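Local coordinates for NADH oxidoreductase (Mesorhizobium loti, PDB 3PI7), which probably binds NADPH and works as an NAD(P)H-dependent oxidoreductase of the quinone reductase type, at residues A240-L245 against W259-R264; A248-M253 against T270-P275. One frame throughout, in Å; residues are numbered along the deposited sequence. Where two conformers were deposited one is given.

In the fold
Contacts 1 and 2 share helix 243-252: contact 1 packs the turn entering it against the end of strand 258-261, and contact 2 sets its last turns against 270-275. Their centres lie about 11 Å apart, joined where G243 N hydrogen-bonds T270 OG1 and the rings of W259 and F250 meet. Both are partly buried, but the centre of contact 1 lies about 14 Å, and that of contact 2 about 25 Å, from the centre of the chain. Each has a bridging water; contact 1 is otherwise methyl and backbone packing, contact 2 the crossed side chains of N251 and R273. Both touch the second subunit, contact 2 through a beta ladder.

Contact 1: A240-L245 against W259-R264; sequences AVTGPL and WIIYGR
A240 and Y262 meet with the alanine methyl near the phenol end of the ring, CB 3.5 Å from Y262 CZ, while A240 CA stands over one face toward the rim. Beside them the backbones come close: A240 O is 3.1 Å from G263 C, and a beta carbon on G263 would clash with that oxygen, consistent with a glycine here. T242 completes the tight part. Its chi1 of 81° sets OG1 between the backbone N and the carbonyl carbon, and CG2 falls beside the backbone N, reaching I261 CG2 at 3.7 Å and G263 O at 3.2 Å. OG1 lies 3.3 Å from R264 CG and donates to V241 O at 2.7 Å, at a bent C=O...OG1 angle of 107°, 20° from the carbonyl plane. In this beta-alpha-beta unit of the parallel Rossmann sheet, the turn after strand 236-239 meets the last residue of strand 258-261 and the turn after it. The looser, hydrated side is the partly exposed arm of R264: water 1 accepts from its NE at 2.9 Å and donates to T242 OG1 at 3.0 Å. Beyond it NH1 forms a salt bridge with E274 of the second subunit.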
loop_
_atom_site.group_PDB
_atom_site.type_symbol
_atom_site.label_atom_id
_atom_site.label_comp_id
_atom_site.label_asym_id
_atom_site.label_seq_id
_atom_site.Cartn_x
_atom_site.Cartn_y
_atom_site.Cartn_z
ATOM N N ALA A 240 4.844 -3.223 -13.195
ATOM C CA ALA A 240 5.009 -2.142 -14.170
ATOM C C ALA A 240 3.672 -1.776 -14.855
ATOM O O ALA A 240 3.638 -0.828 -15.660
ATOM C CB ALA A 240 6.003 -2.584 -15.265
ATOM N N VAL A 241 2.606 -2.559 -14.611
ATOM C CA VAL A 241 1.387 -2.479 -15.396
ATOM C C VAL A 241 0.232 -1.840 -14.644
ATOM O O VAL A 241 -0.423 -0.954 -15.198
ATOM C CB VAL A 241 1.019 -3.904 -15.919
ATOM C CG1 VAL A 241 -0.300 -3.925 -16.683
ATOM C CG2 VAL A 241 2.132 -4.471 -16.814
ATOM N N THR A 242 -0.015 -2.278 -13.384
ATOM C CA THR A 242 -1.153 -1.861 -12.572
ATOM C C THR A 242 -2.410 -2.355 -13.281
ATOM O O THR A 242 -2.351 -3.381 -13.965
ATOM C CB THR A 242 -1.163 -0.360 -12.179
ATOM O OG1 THR A 242 -1.657 0.438 -13.261
ATOM C CG2 THR A 242 0.200 0.132 -11.711
ATOM N N GLY A 243 -3.544 -1.712 -13.009
ATOM C CA GLY A 243 -4.833 -2.106 -13.566
ATOM C C GLY A 243 -5.334 -3.452 -13.073
ATOM O O GLY A 243 -4.817 -4.007 -12.093
ATOM N N PRO A 244 -6.333 -3.996 -13.790
ATOM C CA PRO A 244 -6.952 -5.290 -13.407
ATOM C C PRO A 244 -6.000 -6.471 -13.291
ATOM O O PRO A 244 -6.193 -7.325 -12.408
ATOM C CB PRO A 244 -7.946 -5.547 -14.545
ATOM C CG PRO A 244 -8.279 -4.194 -15.064
ATOM C CD PRO A 244 -7.022 -3.386 -14.950
ATOM N N LEU A 245 -4.980 -6.550 -14.178
ATOM C CA LEU A 245 -4.014 -7.648 -14.095
ATOM C C LEU A 245 -3.302 -7.619 -12.760
ATOM O O LEU A 245 -3.226 -8.633 -12.067
ATOM C CB LEU A 245 -2.979 -7.543 -15.222
ATOM C CG LEU A 245 -1.810 -8.509 -15.183
ATOM C CD1 LEU A 245 -2.288 -9.953 -15.235
ATOM C CD2 LEU A 245 -0.836 -8.197 -16.281
ATOM N N TRP A 259 3.030 -5.249 -2.914
ATOM C CA TRP A 259 2.756 -4.859 -4.302
ATOM C C TRP A 259 3.557 -3.608 -4.515
ATOM O O TRP A 259 3.282 -2.598 -3.862
ATOM C CB TRP A 259 1.253 -4.628 -4.433
ATOM C CG TRP A 259 0.713 -4.187 -5.762
ATOM C CD1 TRP A 259 1.386 -4.013 -6.941
ATOM C CD2 TRP A 259 -0.669 -3.984 -6.049
ATOM N NE1 TRP A 259 0.499 -3.671 -7.941
ATOM C CE2 TRP A 259 -0.766 -3.598 -7.402
ATOM C CE3 TRP A 259 -1.833 -3.969 -5.251
ATOM C CZ2 TRP A 259 -2.000 -3.297 -8.001
ATOM C CZ3 TRP A 259 -3.054 -3.674 -5.844
ATOM C CH2 TRP A 259 -3.137 -3.382 -7.206
ATOM N N ILE A 260 4.641 -3.728 -5.283
ATOM C CA ILE A 260 5.588 -2.633 -5.504
ATOM C C ILE A 260 5.398 -2.105 -6.909
ATOM O O ILE A 260 5.743 -2.760 -7.883
ATOM C CB ILE A 260 7.040 -3.081 -5.245
ATOM C CG1 ILE A 260 7.166 -3.651 -3.818
ATOM C CG2 ILE A 260 8.004 -1.880 -5.480
ATOM C CD1 ILE A 260 8.530 -4.188 -3.421
ATOM N N ILE A 261 4.756 -0.954 -6.998
ATOM C CA ILE A 261 4.393 -0.376 -8.296
ATOM C C ILE A 261 5.542 0.495 -8.782
ATOM O O ILE A 261 5.955 1.399 -8.060
ATOM C CB ILE A 261 3.073 0.427 -8.144
ATOM C CG1 ILE A 261 1.907 -0.558 -7.890
ATOM C CG2 ILE A 261 2.836 1.282 -9.404
ATOM C CD1 ILE A 261 0.485 0.043 -7.629
ATOM N N TYR A 262 6.034 0.263 -10.003
ATOM C CA TYR A 262 7.121 1.116 -10.521
ATOM C C TYR A 262 6.805 1.623 -11.956
ATOM O O TYR A 262 7.591 2.357 -12.545
ATOM C CB TYR A 262 8.450 0.375 -10.455
ATOM C CG TYR A 262 8.550 -0.768 -11.435
ATOM C CD1 TYR A 262 8.173 -2.055 -11.073
ATOM C CD2 TYR A 262 9.097 -0.578 -12.699
ATOM C CE1 TYR A 262 8.308 -3.123 -11.958
ATOM C CE2 TYR A 262 9.174 -1.622 -13.615
ATOM C CZ TYR A 262 8.812 -2.899 -13.224
ATOM O OH TYR A 262 8.956 -3.940 -14.087
ATOM N N GLY A 263 5.626 1.298 -12.455
ATOM C CA GLY A 263 5.161 1.743 -13.767
ATOM C C GLY A 263 3.653 1.633 -13.838
ATOM O O GLY A 263 3.049 0.955 -12.994
ATOM N N ARG A 264 3.043 2.269 -14.853
ATOM C CA ARG A 264 1.579 2.262 -15.024
ATOM C C ARG A 264 1.262 2.035 -16.483
ATOM O O ARG A 264 0.658 2.885 -17.122
ATOM C CB ARG A 264 0.959 3.579 -14.508
ATOM C CG ARG A 264 -0.535 3.428 -14.173
ATOM C CD ARG A 264 -1.303 4.736 -14.176
ATOM N NE ARG A 264 -2.736 4.496 -14.016
ATOM C CZ ARG A 264 -3.637 5.442 -13.771
ATOM N NH1 ARG A 264 -3.257 6.703 -13.610
ATOM N NH2 ARG A 264 -4.916 5.125 -13.621
HETATM O O HOH W 1 -4.206 2.053 -13.309
#

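Contact 2: A248-M253 against T270-P275; sequences AIFNAM and TVIREP
N251 lays its amide across the aliphatic part of R273, the two side chains crossing at about a right angle, with N251 CG 3.6 Å from R273 CD. CG is anti to the backbone N (chi1 -173°), which sets it against the R273 chain, while N251 CB sits over one face of the guanidinium, offset toward its rim. The amide and guanidinium planes are 41° apart. In the conformer described, one of two modelled, R273 bends at chi3 (-69°) and brings NH2 to within 3.5 Å of A248 CB; that nitrogen also forms a salt bridge with E222. N251 OD1 is hydrogen-bonded by R226. The helix side belongs to helix 243-252 of the Rossmann domain, whereas T270, V271 and I272 pair as an antiparallel beta ladder with a strand of the second subunit, so that a sheet runs on across the subunit interface through this weakly bonded strand. On the apolar side of the contact, I272 CG2 meets the F250 ring at its edge, 4.3 Å from CE2, and the ring has a cation-pi partner in K283. Water 2 ties the segments together, accepting from N251 ND2 at 2.9 Å and from E274 N at 3.0 Å. An alanine in place of N251 would probably leave R226 without its amide acceptor, break this water bridge and open a gap beside R273 CD, where CG and OD1 had packed.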
loop_
_atom_site.group_PDB
_atom_site.type_symbol
_atom_site.label_atom_id
_atom_site.label_comp_id
_atom_site.label_asym_id
_atom_site.label_seq_id
_atom_site.Cartn_x
_atom_site.Cartn_y
_atom_site.Cartn_z
ATOM N N ALA A 248 -5.606 -8.553 -9.785
ATOM C CA ALA A 248 -5.802 -10.006 -9.710
ATOM C C ALA A 248 -4.607 -10.683 -9.093
ATOM O O ALA A 248 -4.761 -11.557 -8.236
ATOM C CB ALA A 248 -6.054 -10.569 -11.103
ATOM N N ILE A 249 -3.389 -10.283 -9.519
ATOM C CA ILE A 249 -2.171 -10.889 -8.983
ATOM C C ILE A 249 -2.095 -10.631 -7.477
ATOM O O ILE A 249 -1.949 -11.555 -6.716
ATOM C CB ILE A 249 -0.940 -10.332 -9.730
ATOM C CG1 ILE A 249 -0.910 -10.889 -11.175
ATOM C CG2 ILE A 249 0.364 -10.666 -8.963
ATOM C CD1 ILE A 249 0.108 -10.175 -12.047
ATOM N N PHE A 250 -2.186 -9.358 -7.064
ATOM C CA PHE A 250 -2.135 -8.996 -5.665
ATOM C C PHE A 250 -3.151 -9.780 -4.843
ATOM O O PHE A 250 -2.818 -10.315 -3.787
ATOM C CB PHE A 250 -2.390 -7.502 -5.530
ATOM C CG PHE A 250 -2.313 -7.009 -4.106
ATOM C CD1 PHE A 250 -1.117 -7.079 -3.393
ATOM C CD2 PHE A 250 -3.415 -6.399 -3.504
ATOM C CE1 PHE A 250 -1.025 -6.566 -2.100
ATOM C CE2 PHE A 250 -3.320 -5.869 -2.217
ATOM C CZ PHE A 250 -2.123 -5.955 -1.525
ATOM N N ASN A 251 -4.383 -9.872 -5.340
ATOM C CA ASN A 251 -5.448 -10.592 -4.662
ATOM C C ASN A 251 -5.094 -12.072 -4.415
ATOM O O ASN A 251 -5.430 -12.627 -3.364
ATOM C CB ASN A 251 -6.707 -10.507 -5.518
ATOM C CG ASN A 251 -7.941 -11.074 -4.861
ATOM O OD1 ASN A 251 -8.493 -12.089 -5.298
ATOM N ND2 ASN A 251 -8.359 -10.462 -3.788
ATOM N N ALA A 252 -4.404 -12.707 -5.372
ATOM C CA ALA A 252 -4.067 -14.131 -5.298
ATOM C C ALA A 252 -2.804 -14.391 -4.478
ATOM O O ALA A 252 -2.540 -15.548 -4.117
ATOM C CB ALA A 252 -3.886 -14.705 -6.700
HETATM N N MSE A 253 -2.024 -13.340 -4.189
HETATM C CA MSE A 253 -0.781 -13.583 -3.481
HETATM C C MSE A 253 -1.008 -13.948 -2.011
HETATM O O MSE A 253 -2.059 -13.616 -1.416
HETATM C CB MSE A 253 0.161 -12.386 -3.607
HETATM C CG MSE A 253 0.788 -12.291 -4.962
HETATM SE SE MSE A 253 1.663 -10.604 -5.064
HETATM C CE MSE A 253 3.404 -11.127 -4.193
ATOM N N THR A 270 -7.126 0.686 -11.136
ATOM C CA THR A 270 -6.393 -0.248 -10.283
ATOM C C THR A 270 -7.199 -0.405 -9.002
ATOM O O THR A 270 -7.326 0.538 -8.212
ATOM C CB THR A 270 -4.967 0.208 -10.036
ATOM O OG1 THR A 270 -4.309 0.348 -11.281
ATOM C CG2 THR A 270 -4.190 -0.763 -9.179
ATOM N N VAL A 271 -7.751 -1.592 -8.818
ATOM C CA VAL A 271 -8.639 -1.876 -7.692
ATOM C C VAL A 271 -7.919 -2.718 -6.657
ATOM O O VAL A 271 -7.209 -3.648 -7.015
ATOM C CB VAL A 271 -9.940 -2.583 -8.184
ATOM C CG1 VAL A 271 -10.800 -3.081 -7.022
ATOM C CG2 VAL A 271 -10.762 -1.679 -9.100
ATOM N N ILE A 272 -8.103 -2.402 -5.378
ATOM C CA ILE A 272 -7.696 -3.289 -4.271
ATOM C C ILE A 272 -8.949 -4.146 -4.092
ATOM O O ILE A 272 -9.929 -3.705 -3.464
ATOM C CB ILE A 272 -7.290 -2.524 -3.005
ATOM C CG1 ILE A 272 -6.172 -1.499 -3.290
ATOM C CG2 ILE A 272 -6.881 -3.530 -1.921
ATOM C CD1 ILE A 272 -5.980 -0.404 -2.163
ATOM N N ARG A 273 -8.950 -5.331 -4.719
ATOM C CA ARG A 273 -10.117 -6.204 -4.745
ATOM C C ARG A 273 -10.651 -6.526 -3.352
ATOM O O ARG A 273 -11.861 -6.449 -3.136
ATOM C CB ARG A 273 -9.813 -7.515 -5.482
ATOM C CG ARG A 273 -11.089 -8.257 -5.867
ATOM C CD ARG A 273 -10.789 -9.568 -6.562
ATOM N NE ARG A 273 -10.208 -9.369 -7.895
ATOM C CZ ARG A 273 -9.852 -10.359 -8.706
ATOM N NH1 ARG A 273 -10.004 -11.621 -8.329
ATOM N NH2 ARG A 273 -9.330 -10.095 -9.898
ATOM N N GLU A 274 -9.763 -6.881 -2.423
ATOM C CA GLU A 274 -10.186 -7.238 -1.070
ATOM C C GLU A 274 -9.358 -6.466 -0.075
ATOM O O GLU A 274 -8.310 -6.963 0.351
ATOM C CB GLU A 274 -10.013 -8.752 -0.853
ATOM C CG GLU A 274 -10.960 -9.643 -1.642
ATOM C CD GLU A 274 -12.448 -9.479 -1.374
ATOM O OE1 GLU A 274 -12.830 -9.218 -0.209
ATOM O OE2 GLU A 274 -13.236 -9.629 -2.338
ATOM N N PRO A 275 -9.749 -5.224 0.286
ATOM C CA PRO A 275 -8.931 -4.459 1.239
ATOM C C PRO A 275 -8.715 -5.178 2.573
ATOM O O PRO A 275 -7.696 -4.937 3.215
ATOM C CB PRO A 275 -9.726 -3.150 1.438
ATOM C CG PRO A 275 -10.490 -3.009 0.183
ATOM C CD PRO A 275 -10.912 -4.432 -0.152
HETATM O O HOH W 2 -7.000 -8.021 -2.974
#